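Local coordinates for protein D-galactonate dehydratase family member RspA (Pantoea ananatis, PDB 3T6C) that dehydrates D-gluconate to 2-dehydro-3-deoxy-D-gluconate with low activity in vitro, using one magnesium ion per subunit, at residues A146-T151 with I373-P378; I35-G40 with A413-F418; W104-V109 with F300-E305; M259-E264 with Q288-P293; T210-I215 with M429-D434. All coordinates share one frame; numbering follows the deposited sequence. Where two conformers were deposited one is given.

Interaction 1. Residues A146-T151 with I373-P378; sequences ALYVHT and IQEYTP. With GCO (D-gluconic acid), chain D.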
# COMPACT_ATOMS: atom_id res chain seq x y z
N ALA A 146 -20.75 20.21 27.03
CA ALA A 146 -20.92 21.28 26.02
C ALA A 146 -21.88 20.89 24.92
O ALA A 146 -21.84 19.75 24.38
CB ALA A 146 -19.56 21.69 25.45
N LEU A 147 -22.78 21.82 24.59
CA LEU A 147 -23.88 21.58 23.65
C LEU A 147 -23.69 22.33 22.34
O LEU A 147 -23.20 23.47 22.34
CB LEU A 147 -25.22 21.99 24.30
CG LEU A 147 -25.48 21.38 25.67
CD1 LEU A 147 -26.82 21.98 26.18
CD2 LEU A 147 -25.60 19.87 25.55
N TYR A 148 -24.11 21.74 21.21
CA TYR A 148 -24.41 22.58 20.06
C TYR A 148 -25.88 22.52 19.71
O TYR A 148 -26.55 21.52 20.01
CB TYR A 148 -23.57 22.22 18.82
CG TYR A 148 -23.98 20.96 18.01
CD1 TYR A 148 -24.96 21.05 16.98
CD2 TYR A 148 -23.36 19.75 18.21
CE1 TYR A 148 -25.30 19.93 16.22
CE2 TYR A 148 -23.64 18.62 17.41
CZ TYR A 148 -24.63 18.71 16.46
OH TYR A 148 -24.90 17.57 15.72
N VAL A 149 -26.37 23.61 19.13
CA VAL A 149 -27.77 23.74 18.85
C VAL A 149 -27.96 24.07 17.38
O VAL A 149 -27.01 24.43 16.68
CB VAL A 149 -28.41 24.84 19.71
CG1 VAL A 149 -28.55 24.35 21.17
CG2 VAL A 149 -27.65 26.17 19.59
N HIS A 150 -29.19 23.91 16.91
CA HIS A 150 -29.54 24.16 15.49
C HIS A 150 -30.06 25.56 15.25
O HIS A 150 -31.00 26.01 15.93
CB HIS A 150 -30.66 23.20 15.09
CG HIS A 150 -30.29 21.74 15.12
ND1 HIS A 150 -31.19 20.76 14.73
CD2 HIS A 150 -29.16 21.09 15.49
CE1 HIS A 150 -30.61 19.57 14.82
NE2 HIS A 150 -29.39 19.74 15.31
N THR A 151 -29.44 26.25 14.30
CA THR A 151 -30.01 27.47 13.72
C THR A 151 -30.28 27.27 12.23
O THR A 151 -29.56 26.50 11.52
CB THR A 151 -29.15 28.73 13.89
OG1 THR A 151 -27.94 28.58 13.16
CG2 THR A 151 -28.83 29.02 15.31
N ILE A 373 -18.50 16.89 21.37
CA ILE A 373 -19.58 17.86 21.53
C ILE A 373 -20.87 17.07 21.71
O ILE A 373 -20.93 15.91 21.27
CB ILE A 373 -19.62 18.86 20.33
CG1 ILE A 373 -20.50 20.07 20.66
CG2 ILE A 373 -20.17 18.17 19.07
CD1 ILE A 373 -19.90 20.93 21.82
N GLN A 374 -21.90 17.70 22.31
CA GLN A 374 -23.22 17.03 22.36
C GLN A 374 -24.31 17.86 21.69
O GLN A 374 -24.70 18.91 22.18
CB GLN A 374 -23.61 16.78 23.82
CG GLN A 374 -24.89 15.89 23.98
CD GLN A 374 -24.82 14.64 23.09
OE1 GLN A 374 -25.50 14.59 22.04
NE2 GLN A 374 -23.98 13.68 23.45
N GLU A 375 -24.81 17.35 20.56
CA GLU A 375 -25.99 17.91 19.92
C GLU A 375 -27.14 17.98 20.90
O GLU A 375 -27.31 17.03 21.69
CB GLU A 375 -26.39 16.95 18.81
CG GLU A 375 -27.48 17.51 17.90
CD GLU A 375 -27.74 16.62 16.70
OE1 GLU A 375 -27.36 15.45 16.70
OE2 GLU A 375 -28.35 17.10 15.72
N TYR A 376 -27.93 19.05 20.83
CA TYR A 376 -29.04 19.17 21.74
C TYR A 376 -30.21 19.83 21.06
O TYR A 376 -30.04 20.86 20.39
CB TYR A 376 -28.59 20.03 22.91
CG TYR A 376 -29.70 20.28 23.90
CD1 TYR A 376 -30.11 19.27 24.73
CD2 TYR A 376 -30.29 21.53 23.98
CE1 TYR A 376 -31.11 19.49 25.63
CE2 TYR A 376 -31.32 21.77 24.90
CZ TYR A 376 -31.70 20.73 25.70
OH TYR A 376 -32.70 20.92 26.62
N THR A 377 -31.41 19.27 21.24
CA THR A 377 -32.61 20.03 20.85
C THR A 377 -33.50 20.09 22.07
O THR A 377 -33.63 19.12 22.84
CB THR A 377 -33.37 19.42 19.64
OG1 THR A 377 -33.67 18.08 19.94
CG2 THR A 377 -32.55 19.43 18.38
N PRO A 378 -34.11 21.25 22.29
CA PRO A 378 -34.79 21.43 23.57
C PRO A 378 -35.92 20.40 23.80
O PRO A 378 -36.55 19.91 22.86
CB PRO A 378 -35.34 22.86 23.49
CG PRO A 378 -34.95 23.41 22.16
CD PRO A 378 -33.98 22.47 21.49
C1 GCO D . -28.95 15.49 12.84
C2 GCO D . -29.61 14.56 11.90
C3 GCO D . -31.13 14.52 12.00
C4 GCO D . -31.69 13.36 11.21
C5 GCO D . -32.88 12.78 11.94
C6 GCO D . -33.50 11.59 11.23
O1A GCO D . -29.48 15.84 13.93
O1B GCO D . -27.74 15.82 12.59
O2 GCO D . -29.04 14.71 10.62
O3 GCO D . -31.57 15.74 11.53
O4 GCO D . -32.07 13.84 9.94
O5 GCO D . -32.48 12.40 13.20
O6 GCO D . -34.60 11.01 11.91
O HOH W 1 -31.16 22.88 18.77
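L147 and Y148 pair in parallel with Q374 and E375. The pairing joins strand 145-151 to strand 374-375, the first and last parallel strands of the enolase-type barrel, and so closes it. Three backbone bonds hold the seam. Q374 N donates to A146 O at 2.9 Å. Y148 N donates to Q374 O at 3.0 Å. Y376 N then donates to Y148 O at 2.9 Å. Beyond this the strands part, and a water takes over. It accepts from H150 N and donates to Y376 O.

Y148 and E375 share the face of the sheet that looks into the barrel. E375 CA sits over one face of the Y148 ring, 3.7 Å from its centroid, and I373 CG2 lies at the ring edge. The E375 side chain is extended, with CG anti to the backbone N (chi1 -171°), and runs on across the phenol toward the ligand. Its OE1 forms a salt bridge with R319 and also accepts from the backbone N of S349. On the other face of the sheet, L147 CD1 rests over the ring of Y376, while Q374 NE2 bonds to D365.

E375 binds the substrate, and H150 probably does so too, as in related enzymes. H150 NE2 donates to E375 OE2 at 2.9 Å, using the anti lone pair of that oxygen, and T377 CG2 lies over the imidazole face. E375 OE2 is also 2.5 Å from O1A of the bound D-gluconic acid.

Interaction 2. Residues I35-G40 with A413-F418; sequences ILTAPG and ALAAKF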
# COMPACT_ATOMS: atom_id res chain seq x y z
N ILE A 35 -42.85 0.67 25.40
CA ILE A 35 -43.77 1.76 25.52
C ILE A 35 -43.53 2.68 24.32
O ILE A 35 -42.37 3.11 24.05
CB ILE A 35 -43.52 2.54 26.82
CG1 ILE A 35 -43.88 1.64 28.04
CG2 ILE A 35 -44.39 3.78 26.87
CD1 ILE A 35 -43.16 2.05 29.33
N LEU A 36 -44.61 2.97 23.59
CA LEU A 36 -44.55 3.86 22.43
C LEU A 36 -45.24 5.15 22.85
O LEU A 36 -46.44 5.17 23.19
CB LEU A 36 -45.25 3.26 21.22
CG LEU A 36 -44.72 1.94 20.63
CD1 LEU A 36 -45.46 1.55 19.35
CD2 LEU A 36 -43.28 2.01 20.42
N THR A 37 -44.49 6.25 22.82
CA THR A 37 -45.04 7.54 23.28
C THR A 37 -44.43 8.72 22.50
O THR A 37 -43.32 8.61 22.02
CB THR A 37 -44.83 7.71 24.84
OG1 THR A 37 -45.48 8.89 25.29
CG2 THR A 37 -43.35 7.80 25.24
N ALA A 38 -45.17 9.83 22.40
CA ALA A 38 -44.68 10.95 21.61
C ALA A 38 -44.88 12.33 22.27
O ALA A 38 -45.49 13.20 21.66
CB ALA A 38 -45.37 10.93 20.22
N PRO A 39 -44.32 12.55 23.47
CA PRO A 39 -44.68 13.78 24.21
C PRO A 39 -44.09 15.03 23.57
O PRO A 39 -44.62 16.12 23.78
CB PRO A 39 -44.10 13.55 25.62
CG PRO A 39 -43.89 11.98 25.71
CD PRO A 39 -43.51 11.60 24.27
N GLY A 40 -42.99 14.87 22.85
CA GLY A 40 -42.37 15.97 22.13
C GLY A 40 -42.81 16.13 20.68
O GLY A 40 -42.27 16.96 19.94
N ALA A 413 -48.51 6.34 32.95
CA ALA A 413 -49.86 6.92 32.77
C ALA A 413 -49.84 8.14 31.88
O ALA A 413 -50.70 8.29 31.02
CB ALA A 413 -50.54 7.26 34.14
N LEU A 414 -48.87 9.04 32.09
CA LEU A 414 -48.77 10.24 31.28
C LEU A 414 -48.27 9.90 29.88
O LEU A 414 -48.67 10.53 28.89
CB LEU A 414 -47.83 11.25 31.93
CG LEU A 414 -48.43 12.25 32.94
CD1 LEU A 414 -49.53 11.69 33.82
CD2 LEU A 414 -47.33 12.86 33.73
N ALA A 415 -47.40 8.90 29.77
CA ALA A 415 -46.88 8.52 28.45
C ALA A 415 -48.03 8.07 27.57
O ALA A 415 -48.00 8.30 26.35
CB ALA A 415 -45.84 7.39 28.59
N ALA A 416 -49.01 7.40 28.17
CA ALA A 416 -50.19 6.93 27.42
C ALA A 416 -51.05 8.04 26.85
O ALA A 416 -51.87 7.80 25.95
CB ALA A 416 -51.02 5.99 28.30
N LYS A 417 -50.92 9.25 27.40
CA LYS A 417 -51.67 10.39 26.91
C LYS A 417 -51.07 10.96 25.62
O LYS A 417 -51.67 11.85 25.01
CB LYS A 417 -51.72 11.49 27.96
CG LYS A 417 -52.54 11.07 29.19
CD LYS A 417 -54.05 11.01 28.85
CE LYS A 417 -54.66 12.43 28.90
NZ LYS A 417 -56.13 12.49 28.66
N PHE A 418 -49.91 10.44 25.22
CA PHE A 418 -49.26 10.89 23.97
C PHE A 418 -49.03 9.73 23.03
O PHE A 418 -47.87 9.30 22.82
CB PHE A 418 -47.94 11.58 24.26
CG PHE A 418 -48.09 12.81 25.12
CD1 PHE A 418 -48.33 14.05 24.52
CD2 PHE A 418 -47.96 12.75 26.51
CE1 PHE A 418 -48.49 15.21 25.32
CE2 PHE A 418 -48.10 13.90 27.29
CZ PHE A 418 -48.38 15.12 26.68
O HOH W 2 -48.51 6.12 24.48
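T37 and A38 carry the direct hydrogen bonds of this contact, one from a side chain and one from the backbone. T37 OG1 donates to A415 O at 2.8 Å. It points there because OG1 stands opposite the backbone N, beside the carbonyl carbon (chi1 -174°). The same A415 carbonyl also accepts from F418 N within the type I turn A415-F418. A38 N donates to F418 O at 2.8 Å. T37 CA adds a weaker C-H...O contact to F418 O at 3.4 Å.

One water forms a further polar link. It donates to L36 O at 2.6 Å and to A415 O at 2.9 Å. A415 O is thus met by a hydroxyl, an amide and a water.

The partners come from distant parts of the sequence. Strand 29-37 is an outer strand of the three-stranded antiparallel sheet in the N-terminal domain. Residues 413-418 follow the barrel and fold back onto that sheet. In the enolase superfamily the capping domain is likewise built from the N-terminal region together with a C-terminal segment.

The apolar contacts lie on both sides of these bonds. P39 CA sits over one face of the F418 ring, 3.9 Å from its centroid, in a CH-pi contact offset toward the rim. P39 CB meets F418 CD2 at 4.0 Å. At the other end, I35 CG2 touches A415 CB at 4.3 Å. Helix 381-386 adjoins this packing, with V386 against P39 and A415, and A382 against F418.

Interaction 3. Residues W104-V109 with F300-E305; sequences WRNGPV and FVNVNE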
# COMPACT_ATOMS: atom_id res chain seq x y z
N TRP A 104 -28.92 -13.50 11.67
CA TRP A 104 -28.73 -12.20 11.03
C TRP A 104 -28.84 -11.07 12.04
O TRP A 104 -29.54 -11.16 13.05
CB TRP A 104 -29.76 -11.97 9.91
CG TRP A 104 -29.48 -12.81 8.66
CD1 TRP A 104 -28.66 -12.44 7.64
CD2 TRP A 104 -29.97 -14.13 8.34
NE1 TRP A 104 -28.65 -13.40 6.67
CE2 TRP A 104 -29.42 -14.46 7.08
CE3 TRP A 104 -30.85 -15.02 8.97
CZ2 TRP A 104 -29.68 -15.68 6.45
CZ3 TRP A 104 -31.12 -16.24 8.35
CH2 TRP A 104 -30.53 -16.56 7.09
N ARG A 105 -28.06 -10.02 11.77
CA ARG A 105 -27.82 -8.96 12.77
C ARG A 105 -27.26 -7.71 12.06
O ARG A 105 -27.23 -7.67 10.84
CB ARG A 105 -26.88 -9.44 13.87
CG ARG A 105 -25.55 -9.96 13.28
CD ARG A 105 -24.91 -10.93 14.16
NE ARG A 105 -23.53 -11.27 13.74
CZ ARG A 105 -23.17 -12.50 13.38
NH1 ARG A 105 -24.08 -13.51 13.34
NH2 ARG A 105 -21.92 -12.73 13.04
N ASN A 106 -26.86 -6.70 12.83
CA ASN A 106 -26.27 -5.47 12.27
C ASN A 106 -27.21 -4.72 11.36
O ASN A 106 -26.92 -4.53 10.17
CB ASN A 106 -24.98 -5.79 11.53
CG ASN A 106 -23.89 -6.34 12.46
OD1 ASN A 106 -23.67 -5.80 13.54
ND2 ASN A 106 -23.23 -7.40 12.04
N GLY A 107 -28.31 -4.23 11.92
CA GLY A 107 -29.20 -3.39 11.15
C GLY A 107 -30.01 -2.51 12.09
O GLY A 107 -29.99 -2.73 13.32
N PRO A 108 -30.73 -1.54 11.55
CA PRO A 108 -31.33 -0.54 12.47
C PRO A 108 -32.50 -1.14 13.30
O PRO A 108 -32.65 -0.70 14.46
CB PRO A 108 -31.79 0.61 11.54
CG PRO A 108 -31.98 -0.08 10.14
CD PRO A 108 -30.87 -1.19 10.12
N VAL A 109 -33.33 -2.04 12.76
CA VAL A 109 -34.41 -2.56 13.61
C VAL A 109 -33.76 -3.47 14.68
O VAL A 109 -34.06 -3.34 15.89
CB VAL A 109 -35.41 -3.34 12.75
CG1 VAL A 109 -36.42 -3.96 13.65
CG2 VAL A 109 -36.08 -2.43 11.77
N PHE A 300 -24.90 4.99 10.90
CA PHE A 300 -24.17 3.72 10.94
C PHE A 300 -24.83 2.65 11.82
O PHE A 300 -25.45 2.95 12.85
CB PHE A 300 -22.76 3.94 11.49
CG PHE A 300 -21.85 4.73 10.59
CD1 PHE A 300 -22.13 4.98 9.25
CD2 PHE A 300 -20.67 5.23 11.12
CE1 PHE A 300 -21.22 5.70 8.44
CE2 PHE A 300 -19.75 5.91 10.33
CZ PHE A 300 -20.01 6.18 9.01
N VAL A 301 -24.91 1.47 11.24
CA VAL A 301 -25.41 0.25 11.91
C VAL A 301 -24.42 -0.90 11.99
O VAL A 301 -24.80 -2.03 12.45
CB VAL A 301 -26.74 -0.18 11.24
CG1 VAL A 301 -27.85 0.85 11.47
CG2 VAL A 301 -26.55 -0.37 9.73
N ASN A 302 -23.21 -0.75 11.47
CA ASN A 302 -22.37 -1.92 11.20
C ASN A 302 -20.90 -1.53 11.43
O ASN A 302 -20.46 -0.45 10.97
CB ASN A 302 -22.59 -2.31 9.73
CG ASN A 302 -22.02 -3.70 9.37
OD1 ASN A 302 -20.85 -4.02 9.69
ND2 ASN A 302 -22.87 -4.54 8.77
N VAL A 303 -20.13 -2.42 12.06
CA VAL A 303 -18.72 -2.17 12.31
C VAL A 303 -17.92 -1.93 11.00
O VAL A 303 -16.92 -1.16 10.98
CB VAL A 303 -18.10 -3.35 13.12
CG1 VAL A 303 -18.23 -4.68 12.35
CG2 VAL A 303 -16.60 -3.07 13.49
N ASN A 304 -18.34 -2.58 9.90
CA ASN A 304 -17.65 -2.39 8.62
C ASN A 304 -17.89 -1.00 7.99
O ASN A 304 -17.21 -0.62 7.02
CB ASN A 304 -18.05 -3.51 7.66
CG ASN A 304 -17.19 -4.72 7.85
OD1 ASN A 304 -15.98 -4.63 7.66
ND2 ASN A 304 -17.77 -5.84 8.24
N GLU A 305 -18.81 -0.21 8.58
CA GLU A 305 -18.91 1.21 8.27
C GLU A 305 -17.95 2.06 9.10
O GLU A 305 -17.15 2.80 8.56
CB GLU A 305 -20.34 1.72 8.51
CG GLU A 305 -21.34 1.03 7.56
CD GLU A 305 -22.81 1.24 7.92
OE1 GLU A 305 -23.11 1.32 9.14
OE2 GLU A 305 -23.66 1.30 6.98
O HOH W 3 -25.60 -3.29 8.23
O HOH W 4 -21.33 -4.42 13.89
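V301 packs its CG1 methyl against the ring of P108, and this is the tight part of the contact. CG1 lies 3.7 Å from P108 N and 3.9 Å from P108 CD. With chi1 at -65°, CG1 lies beside the backbone N and is turned onto the proline.

Two helix starts meet here. G107 is the N-cap of helix 108-129 in the N-terminal domain. N302 is the N-cap of helix 303-311 in the barrel domain, where it forms a capping box with E305. N302 OD1 accepts from N304 N at 2.9 Å, and E305 OE1 accepts from V301 N, with a weak second bond from N302 N. V301 O is taken by N111 of the first helix.

The N106 side is looser and wet. No direct hydrogen bond joins the two segments, and two waters bridge them instead. One donates to N106 O at 2.7 Å and accepts from N302 ND2. The other donates to N106 OD1 at 2.7 Å and accepts from V303 N. The second subunit adjoins both parts: its R105 packs on P108 and its N106 on V301. Its E278 is a polar partner of N106, and its E305 accepts from N302 ND2.

Interaction 4. Residues M259-E264 with Q288-P293; sequences MAKALE and QQSSTP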
# COMPACT_ATOMS: atom_id res chain seq x y z
N MET A 259 -16.58 21.21 -1.35
CA MET A 259 -17.20 21.98 -0.29
C MET A 259 -16.30 21.96 0.95
O MET A 259 -16.10 23.03 1.58
CB MET A 259 -18.59 21.39 0.07
CG MET A 259 -19.20 22.07 1.37
SD MET A 259 -20.79 21.33 1.88
CE MET A 259 -21.62 22.17 0.60
N ALA A 260 -15.78 20.79 1.36
CA ALA A 260 -14.88 20.76 2.53
C ALA A 260 -13.69 21.75 2.33
O ALA A 260 -13.32 22.53 3.24
CB ALA A 260 -14.37 19.32 2.75
N LYS A 261 -13.10 21.74 1.15
CA LYS A 261 -11.98 22.65 0.89
C LYS A 261 -12.40 24.11 0.91
O LYS A 261 -11.68 24.99 1.42
CB LYS A 261 -11.36 22.28 -0.48
CG LYS A 261 -10.70 20.90 -0.43
CD LYS A 261 -10.36 20.36 -1.81
CE LYS A 261 -9.22 21.12 -2.46
NZ LYS A 261 -8.91 20.59 -3.86
N ALA A 262 -13.55 24.39 0.28
CA ALA A 262 -14.07 25.77 0.21
C ALA A 262 -14.44 26.34 1.54
O ALA A 262 -14.46 27.56 1.70
CB ALA A 262 -15.29 25.82 -0.73
N LEU A 263 -14.71 25.46 2.50
CA LEU A 263 -15.05 25.92 3.86
C LEU A 263 -13.84 26.16 4.76
O LEU A 263 -14.00 26.68 5.85
CB LEU A 263 -15.97 24.87 4.49
CG LEU A 263 -17.39 24.89 3.90
CD1 LEU A 263 -18.21 23.71 4.41
CD2 LEU A 263 -18.13 26.19 4.28
N GLU A 264 -12.67 25.74 4.34
CA GLU A 264 -11.46 25.86 5.18
C GLU A 264 -11.23 27.29 5.72
O GLU A 264 -10.93 27.41 6.89
CB GLU A 264 -10.24 25.37 4.37
CG GLU A 264 -10.19 23.87 4.36
CD GLU A 264 -9.09 23.27 3.51
OE1 GLU A 264 -8.11 23.99 3.14
OE2 GLU A 264 -9.18 22.06 3.22
N GLN A 288 -7.07 13.41 1.79
CA GLN A 288 -5.76 13.78 1.21
C GLN A 288 -5.73 15.22 0.78
O GLN A 288 -4.67 15.73 0.40
CB GLN A 288 -5.43 12.86 0.03
CG GLN A 288 -5.31 11.42 0.47
CD GLN A 288 -4.98 10.47 -0.68
OE1 GLN A 288 -5.79 9.60 -1.05
NE2 GLN A 288 -3.81 10.66 -1.25
N GLN A 289 -6.90 15.87 0.78
CA GLN A 289 -7.09 17.25 0.26
C GLN A 289 -7.45 18.29 1.30
O GLN A 289 -7.04 19.46 1.15
CB GLN A 289 -8.01 17.30 -0.95
CG GLN A 289 -7.47 16.46 -2.10
CD GLN A 289 -8.22 16.73 -3.39
OE1 GLN A 289 -8.73 17.85 -3.62
NE2 GLN A 289 -8.27 15.72 -4.26
N SER A 290 -8.42 17.99 2.16
CA SER A 290 -9.04 19.01 3.03
C SER A 290 -8.65 18.88 4.49
O SER A 290 -8.49 17.77 5.01
CB SER A 290 -10.56 18.91 2.96
OG SER A 290 -11.10 20.01 3.70
N SER A 291 -8.48 20.03 5.15
CA SER A 291 -8.27 20.12 6.61
C SER A 291 -9.53 20.56 7.39
O SER A 291 -9.43 20.85 8.59
CB SER A 291 -7.05 20.98 6.89
OG SER A 291 -7.21 22.22 6.20
N THR A 292 -10.70 20.67 6.74
CA THR A 292 -11.93 20.94 7.49
C THR A 292 -12.27 19.69 8.32
O THR A 292 -12.27 18.58 7.80
CB THR A 292 -13.06 21.23 6.51
OG1 THR A 292 -12.83 22.53 5.90
CG2 THR A 292 -14.46 21.14 7.16
N PRO A 293 -12.53 19.84 9.63
CA PRO A 293 -12.85 18.62 10.38
C PRO A 293 -14.13 17.94 9.91
O PRO A 293 -15.07 18.65 9.49
CB PRO A 293 -13.00 19.14 11.83
CG PRO A 293 -12.23 20.47 11.86
CD PRO A 293 -12.48 21.04 10.49
O HOH W 5 -13.61 24.65 7.83
O HOH W 6 -7.06 22.41 1.01
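E264 reaches across to S290 and S291 and takes two hydrogen bonds on one oxygen. S290 OG donates to E264 OE2 at 2.8 Å, on its anti lone pair. S291 N donates to the same atom at 2.9 Å, from well above the carboxylate plane. The extended glutamate chain lays its CG against T292 OG1.

Two more bonds cross the contact. T292 OG1 donates to A260 O at 2.7 Å, in the last part of helix 253-262. K261 NZ donates to Q289 OE1 at 2.8 Å, its chain bent at chi3 (70°) to get there. Within 288-293, S290 OG accepts from T292 N at 3.1 Å, which makes an ST turn.

A water donates to both L263 O and T292 OG1. Apolar contact is slight: A260 CB lies 3.8 Å from S290 CB.

The contact joins the C-terminal parts of helices 253-262 and 283-289 on the outside of the barrel, just before strand 294-296. Other subunits adjoin it. S291 OG bonds to K261 of the third subunit, and K261 NZ to S291 of the fourth.

S290 OG both gives and receives a hydrogen bond. The negative charge of E264 would probably polarise that hydroxyl and strengthen its hold on T292 N.

Interaction 5. Residues T210-I215 with M429-D434; sequences TKAPGI and MARTPD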
# COMPACT_ATOMS: atom_id res chain seq x y z
N THR A 210 -42.92 16.75 -16.78
CA THR A 210 -43.69 16.11 -15.72
C THR A 210 -42.67 15.48 -14.79
O THR A 210 -41.55 15.19 -15.20
CB THR A 210 -44.58 14.98 -16.24
OG1 THR A 210 -43.74 13.94 -16.75
CG2 THR A 210 -45.53 15.47 -17.29
N LYS A 211 -43.04 15.29 -13.53
CA LYS A 211 -42.08 14.68 -12.61
C LYS A 211 -42.81 13.96 -11.47
O LYS A 211 -43.99 14.26 -11.14
CB LYS A 211 -41.12 15.72 -12.06
CG LYS A 211 -41.82 16.71 -11.12
CD LYS A 211 -40.88 17.88 -10.86
CE LYS A 211 -41.50 18.78 -9.81
NZ LYS A 211 -40.49 19.71 -9.26
N ALA A 212 -42.11 13.01 -10.88
CA ALA A 212 -42.67 12.18 -9.83
C ALA A 212 -42.91 12.98 -8.54
O ALA A 212 -42.23 13.97 -8.28
CB ALA A 212 -41.68 11.07 -9.51
N PRO A 213 -43.83 12.53 -7.71
CA PRO A 213 -44.01 13.19 -6.40
C PRO A 213 -42.74 13.10 -5.54
O PRO A 213 -42.03 12.10 -5.55
CB PRO A 213 -45.08 12.32 -5.75
CG PRO A 213 -45.86 11.77 -6.92
CD PRO A 213 -44.82 11.47 -7.95
N GLY A 214 -42.47 14.13 -4.76
CA GLY A 214 -41.34 14.09 -3.87
C GLY A 214 -41.01 15.45 -3.32
O GLY A 214 -41.69 16.43 -3.71
N ILE A 215 -39.99 15.53 -2.45
CA ILE A 215 -39.56 16.81 -1.94
C ILE A 215 -38.30 17.14 -2.74
O ILE A 215 -37.24 16.53 -2.56
CB ILE A 215 -39.19 16.74 -0.43
CG1 ILE A 215 -40.33 16.08 0.37
CG2 ILE A 215 -38.82 18.11 0.05
CD1 ILE A 215 -41.70 16.72 0.17
N MET A 429 -38.56 11.07 0.80
CA MET A 429 -38.58 10.98 -0.67
C MET A 429 -37.98 12.33 -1.12
O MET A 429 -38.70 13.30 -1.43
CB MET A 429 -40.06 10.89 -1.11
CG MET A 429 -40.26 10.81 -2.62
SD MET A 429 -39.68 9.22 -3.28
CE MET A 429 -40.92 8.10 -2.62
N ALA A 430 -36.67 12.31 -1.32
CA ALA A 430 -35.95 13.52 -1.73
C ALA A 430 -35.53 13.32 -3.16
O ALA A 430 -34.89 12.31 -3.47
CB ALA A 430 -34.71 13.72 -0.82
N ARG A 431 -35.93 14.23 -4.05
CA ARG A 431 -35.60 14.04 -5.46
C ARG A 431 -34.84 15.25 -5.99
O ARG A 431 -35.11 16.39 -5.59
CB ARG A 431 -36.89 13.80 -6.27
CG ARG A 431 -37.56 12.46 -5.94
CD ARG A 431 -38.77 12.26 -6.83
NE ARG A 431 -39.49 11.03 -6.52
CZ ARG A 431 -39.25 9.83 -7.05
NH1 ARG A 431 -38.22 9.61 -7.87
NH2 ARG A 431 -40.04 8.81 -6.70
N THR A 432 -33.85 14.99 -6.84
CA THR A 432 -33.13 16.08 -7.53
C THR A 432 -34.03 16.62 -8.65
O THR A 432 -35.10 16.11 -8.92
CB THR A 432 -31.76 15.59 -8.08
OG1 THR A 432 -32.01 14.61 -9.10
CG2 THR A 432 -30.93 14.95 -6.95
N PRO A 433 -33.61 17.72 -9.29
CA PRO A 433 -34.51 18.38 -10.25
C PRO A 433 -35.00 17.48 -11.36
O PRO A 433 -36.11 17.68 -11.83
CB PRO A 433 -33.63 19.52 -10.79
CG PRO A 433 -32.89 19.94 -9.52
CD PRO A 433 -32.46 18.59 -8.97
N ASP A 434 -34.19 16.52 -11.79
CA ASP A 434 -34.67 15.64 -12.85
C ASP A 434 -35.59 14.52 -12.38
O ASP A 434 -36.08 13.74 -13.21
CB ASP A 434 -33.51 15.07 -13.69
CG ASP A 434 -32.77 13.92 -13.00
OD1 ASP A 434 -32.84 13.81 -11.76
OD2 ASP A 434 -32.05 13.19 -13.72
O HOH W 7 -42.78 9.42 -5.46
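P213 O is held by two donors, R431 NE at 2.9 Å and a water at 2.8 Å. The water also accepts from R431 NH2, so the arginine reaches this carbonyl both directly and through solvent. The NE bond is bent, with 140° at the hydrogen. A212 CB sits over the centre of one guanidinium face, 3.7 Å from R431 CZ. The arginine chain runs straight from CG to NE and so brings the group against A212 and P213. Its NH1 bonds to G435 O and forms a salt bridge with D93 of the second subunit.

The backbones pair in a short parallel bridge between I215 and A430. I215 N donates to M429 O at 2.8 Å. R431 N donates to I215 O at 3.0 Å. M429 CG touches G214 CA at 3.7 Å. G214 CA also lies close to the R431 side chain, at the guanidinium edge.

The bridge belongs to a small mixed sheet of strands 215-216, 430-431 and 437-438. It ties the loop before helix 219-237 to the C-terminal tail. The A430 side chain lies about 8 Å from those of Y181 and H248, the probable proton donor/acceptors.

R431 thus joins loop, tail and a second subunit through one cation. The carboxylate of D93 probably offsets its charge, while the carbonyls of P213 and G435 fix the direction of the group.

From the N terminus, residues 35-40 open the widest of the five loops, and interaction 2 closes it at 413-418, tying the N-terminal sheet to the segment after the barrel. Interaction 3 is nested inside it and joins the start of helix 108-129 to a barrel helix. Interaction 1 also lies within that loop but crosses interaction 3; it joins strand 145-151 to strand 374-375 within the barrel. Interaction 5 begins at 210-215 and ends in the C-terminal tail, so it crosses interactions 1, 2 and 3. Interaction 4 closes a short local loop nested in all the others. Interactions 3 and 5 both touch the second subunit, and 4 and 5 the fourth.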